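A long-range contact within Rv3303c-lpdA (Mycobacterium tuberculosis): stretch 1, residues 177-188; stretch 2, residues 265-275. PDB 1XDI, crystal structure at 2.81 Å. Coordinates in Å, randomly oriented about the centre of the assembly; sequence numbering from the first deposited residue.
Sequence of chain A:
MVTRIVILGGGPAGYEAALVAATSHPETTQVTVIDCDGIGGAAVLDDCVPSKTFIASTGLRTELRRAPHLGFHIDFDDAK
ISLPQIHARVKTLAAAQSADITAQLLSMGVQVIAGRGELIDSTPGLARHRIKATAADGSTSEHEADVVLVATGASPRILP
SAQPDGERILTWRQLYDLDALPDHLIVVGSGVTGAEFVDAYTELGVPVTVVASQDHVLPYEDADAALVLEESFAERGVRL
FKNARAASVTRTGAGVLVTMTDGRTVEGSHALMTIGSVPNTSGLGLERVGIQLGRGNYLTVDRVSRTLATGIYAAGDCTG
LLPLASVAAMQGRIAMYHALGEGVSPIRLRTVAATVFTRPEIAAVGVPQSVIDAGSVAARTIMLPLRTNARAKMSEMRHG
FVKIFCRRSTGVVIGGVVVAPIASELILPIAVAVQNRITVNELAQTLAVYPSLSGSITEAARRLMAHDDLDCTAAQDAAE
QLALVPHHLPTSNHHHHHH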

# COMPACT_ATOMS: atom_id res chain seq x y z
N ASP A 177 -30.92 22.26 -33.05
CA ASP A 177 -32.19 22.66 -33.59
C ASP A 177 -32.08 23.18 -34.99
O ASP A 177 -33.09 23.43 -35.64
N LEU A 178 -30.85 23.38 -35.46
CA LEU A 178 -30.58 23.87 -36.80
C LEU A 178 -30.74 22.73 -37.80
O LEU A 178 -30.42 21.58 -37.47
N ASP A 179 -31.21 23.05 -39.01
CA ASP A 179 -31.35 22.02 -40.04
C ASP A 179 -30.30 22.11 -41.12
O ASP A 179 -30.40 21.44 -42.15
N ALA A 180 -29.29 22.94 -40.88
CA ALA A 180 -28.21 23.10 -41.85
C ALA A 180 -26.95 23.66 -41.22
O ALA A 180 -27.01 24.45 -40.29
N LEU A 181 -25.79 23.25 -41.72
CA LEU A 181 -24.55 23.78 -41.17
C LEU A 181 -24.43 25.30 -41.37
O LEU A 181 -24.75 25.83 -42.41
N PRO A 182 -23.97 26.01 -40.38
CA PRO A 182 -23.84 27.45 -40.55
C PRO A 182 -22.86 27.79 -41.65
O PRO A 182 -21.94 27.05 -41.92
N ASP A 183 -23.05 28.94 -42.29
CA ASP A 183 -22.12 29.40 -43.33
C ASP A 183 -20.86 29.94 -42.71
O ASP A 183 -19.78 29.65 -43.19
N HIS A 184 -21.01 30.73 -41.65
CA HIS A 184 -19.90 31.32 -40.90
C HIS A 184 -20.27 31.35 -39.43
O HIS A 184 -21.04 32.21 -39.03
N LEU A 185 -19.73 30.43 -38.64
CA LEU A 185 -20.02 30.36 -37.21
C LEU A 185 -19.11 31.25 -36.34
O LEU A 185 -17.86 31.16 -36.37
N ILE A 186 -19.75 32.13 -35.57
CA ILE A 186 -18.99 32.97 -34.69
C ILE A 186 -19.29 32.41 -33.34
O ILE A 186 -20.45 32.33 -32.99
N VAL A 187 -18.23 32.03 -32.61
CA VAL A 187 -18.27 31.48 -31.26
C VAL A 187 -17.68 32.49 -30.25
O VAL A 187 -16.48 32.83 -30.27
N VAL A 188 -18.52 32.94 -29.32
CA VAL A 188 -18.10 33.92 -28.33
C VAL A 188 -17.70 33.32 -27.00
O VAL A 188 -18.51 32.67 -26.38
N THR A 265 -16.03 44.86 -35.54
CA THR A 265 -17.17 43.95 -35.62
C THR A 265 -16.85 42.72 -36.49
O THR A 265 -15.86 42.76 -37.19
N VAL A 266 -17.60 41.61 -36.39
CA VAL A 266 -17.41 40.44 -37.29
C VAL A 266 -18.81 40.09 -37.72
O VAL A 266 -19.79 40.49 -37.07
N GLU A 267 -18.95 39.34 -38.79
CA GLU A 267 -20.28 38.98 -39.23
C GLU A 267 -20.41 37.47 -39.52
O GLU A 267 -19.64 36.91 -40.27
N GLY A 268 -21.37 36.78 -38.95
CA GLY A 268 -21.47 35.39 -39.32
C GLY A 268 -22.92 35.03 -39.64
O GLY A 268 -23.80 35.91 -39.71
N SER A 269 -23.19 33.75 -39.86
CA SER A 269 -24.57 33.37 -40.08
C SER A 269 -25.20 33.21 -38.69
O SER A 269 -26.37 33.61 -38.48
N HIS A 270 -24.41 32.67 -37.76
CA HIS A 270 -24.87 32.39 -36.40
C HIS A 270 -23.84 32.75 -35.33
O HIS A 270 -22.65 32.83 -35.61
N ALA A 271 -24.32 32.95 -34.11
CA ALA A 271 -23.43 33.22 -32.99
C ALA A 271 -23.75 32.17 -31.90
O ALA A 271 -24.92 32.00 -31.48
N LEU A 272 -22.73 31.43 -31.50
CA LEU A 272 -22.84 30.44 -30.44
C LEU A 272 -22.32 31.15 -29.16
O LEU A 272 -21.10 31.45 -29.07
N MET A 273 -23.20 31.45 -28.20
CA MET A 273 -22.71 32.04 -26.95
C MET A 273 -22.09 30.93 -26.06
O MET A 273 -22.76 29.95 -25.64
N THR A 274 -20.79 31.06 -25.80
CA THR A 274 -20.07 30.08 -25.02
C THR A 274 -19.52 30.72 -23.78
O THR A 274 -18.34 30.72 -23.51
N ILE A 275 -20.38 31.35 -23.02
CA ILE A 275 -19.83 31.91 -21.81
C ILE A 275 -19.91 30.79 -20.76
O ILE A 275 -19.70 29.59 -21.08

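What backbone frame do the side chains hang from? Residues 185-188 and 270-273 run side by side as parallel strands, so each strand sends alternate side chains to the two sides of the sheet. Ile186 N donates to His270 O at 3.0 Å, Leu272 N to Ile186 O at 2.9 Å, and Val188 N to Leu272 O at 3.0 Å; just past the second strand, Thr274 N donates to Val188 O at 2.9 Å. This register places Leu185 and Val187 on the same face as His270 and Leu272, and Ile186 and Val188 on the other face with Ala271 and Met273.

Which polar side chains tie down the start of the contact? Ser269 and His184 do. Ser269 points toward the first stretch, with chi1 at 33°, between wells, and its OG accepts a hydrogen bond from His184 N at 2.9 Å while Ser269 N donates to His184 O at 2.8 Å, so the two residues are joined twice. His184, chi1 t, points sideways, yet its ring reaches back along the second stretch: ND1 donates to Glu267 O at 2.6 Å, with that oxygen at the ring edge. Its NE2 is satisfied elsewhere in the structure. Glu267 contributes its backbone carbonyl here; its own side chain points away from the first stretch.

How is the imidazole of His270 held? With chi1 m, the ring bends back over the loop that precedes the first strand. Pro182 CG lies 3.7 Å from the centroid of the His270 ring, over one face in a CH-pi contact, and Pro182 CB comes within 3.1 Å of His270 CD2. Leu178, m and t, points toward the second stretch and brings CD2 to 3.9 Å from His270 ND1, an atom hydrogen-bonded elsewhere in the structure.

What fills the two faces of the sheet? On the Leu185 face, Leu185 (t, p) sets CD1 4.2 Å from Leu272 CB, and Val187 (t) places CG2 3.8 Å from Leu272 CD1. Leu272, chi1 t, therefore meets both residues. On the other face, Ile186 has chi1 m and an off-rotamer chi2; its CD1 reaches Val266 CB at 3.6 Å and passes 3.6 Å from Gly268 N. The absence of a side chain at Gly268 matters, because an ideal CB would clash with both His184 O and Ile186 CG1. Farther along, Val188 (t) packs its CB 3.7 Å from Met273 SD. Met273, with chi1 and chi2 both m, starts out on the same face as Val188, and its end comes nearer to the first strand.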

# COMPACT_ATOMS: atom_id res chain seq x y z
CB ASP A 177 -32.75 23.72 -32.72
CG ASP A 177 -33.02 23.23 -31.37
OD1 ASP A 177 -33.22 22.00 -31.26
OD2 ASP A 177 -33.06 24.05 -30.43
CB LEU A 178 -29.15 24.36 -36.93
CG LEU A 178 -28.55 25.31 -35.91
CD1 LEU A 178 -27.09 25.35 -36.23
CD2 LEU A 178 -29.14 26.72 -35.99
CB ASP A 179 -32.73 22.07 -40.68
CG ASP A 179 -33.79 21.41 -39.81
OD1 ASP A 179 -33.64 20.17 -39.49
OD2 ASP A 179 -34.76 22.13 -39.44
CB ALA A 180 -28.65 23.99 -42.96
CB LEU A 181 -23.34 23.11 -41.82
CG LEU A 181 -23.17 21.63 -41.55
CD1 LEU A 181 -21.83 21.23 -42.12
CD2 LEU A 181 -23.21 21.32 -40.07
CB PRO A 182 -23.32 27.88 -39.19
CG PRO A 182 -24.09 26.95 -38.26
CD PRO A 182 -23.83 25.64 -38.96
CB ASP A 183 -22.77 30.46 -44.17
CG ASP A 183 -23.56 29.86 -45.29
OD1 ASP A 183 -24.42 28.99 -45.03
OD2 ASP A 183 -23.31 30.25 -46.45
CB HIS A 184 -19.65 32.76 -41.30
CG HIS A 184 -18.42 33.35 -40.69
ND1 HIS A 184 -18.22 34.70 -40.56
CD2 HIS A 184 -17.32 32.76 -40.17
CE1 HIS A 184 -17.05 34.93 -39.98
NE2 HIS A 184 -16.49 33.76 -39.74
CB LEU A 185 -19.93 28.91 -36.71
CG LEU A 185 -20.22 28.73 -35.20
CD1 LEU A 185 -21.53 29.35 -34.87
CD2 LEU A 185 -20.26 27.26 -34.78
CB ILE A 186 -19.44 34.41 -34.69
CG1 ILE A 186 -19.60 34.90 -36.12
CG2 ILE A 186 -18.45 35.24 -33.86
CD1 ILE A 186 -19.05 36.29 -36.29
CB VAL A 187 -17.45 30.19 -31.18
CG1 VAL A 187 -16.99 29.91 -29.77
CG2 VAL A 187 -18.28 29.07 -31.67
CB VAL A 188 -19.24 34.94 -28.11
CG1 VAL A 188 -18.87 35.96 -27.06
CG2 VAL A 188 -19.55 35.62 -29.44
CB THR A 265 -18.41 44.72 -36.18
OG1 THR A 265 -18.02 45.49 -37.32
CG2 THR A 265 -19.01 45.66 -35.12
CB VAL A 266 -16.91 39.12 -36.65
CG1 VAL A 266 -15.76 38.55 -37.46
CG2 VAL A 266 -16.52 39.33 -35.25
CB GLU A 267 -20.68 39.81 -40.48
CG GLU A 267 -21.20 41.23 -40.22
CD GLU A 267 -22.44 41.60 -41.09
OE1 GLU A 267 -23.28 40.69 -41.37
OE2 GLU A 267 -22.60 42.79 -41.47
CB SER A 269 -24.68 32.06 -40.84
OG SER A 269 -23.61 31.20 -40.51
CB HIS A 270 -25.15 30.90 -36.22
CG HIS A 270 -25.86 30.26 -37.37
ND1 HIS A 270 -27.17 29.81 -37.28
CD2 HIS A 270 -25.46 30.01 -38.63
CE1 HIS A 270 -27.54 29.32 -38.45
NE2 HIS A 270 -26.52 29.43 -39.29
CB ALA A 271 -23.64 34.63 -32.44
CB LEU A 272 -21.94 29.22 -30.73
CG LEU A 272 -22.18 27.89 -29.97
CD1 LEU A 272 -20.88 27.20 -29.70
CD2 LEU A 272 -22.86 28.12 -28.64
CB MET A 273 -23.83 32.76 -26.20
CG MET A 273 -24.28 34.08 -26.83
SD MET A 273 -22.87 35.08 -27.41
CE MET A 273 -23.44 35.28 -29.03
CB THR A 274 -18.96 29.39 -25.89
OG1 THR A 274 -19.47 28.14 -26.37
CG2 THR A 274 -17.68 29.12 -25.12
CB ILE A 275 -20.62 33.05 -21.30
CG1 ILE A 275 -20.72 34.15 -22.34
CG2 ILE A 275 -19.95 33.54 -20.06
CD1 ILE A 275 -21.93 34.96 -22.06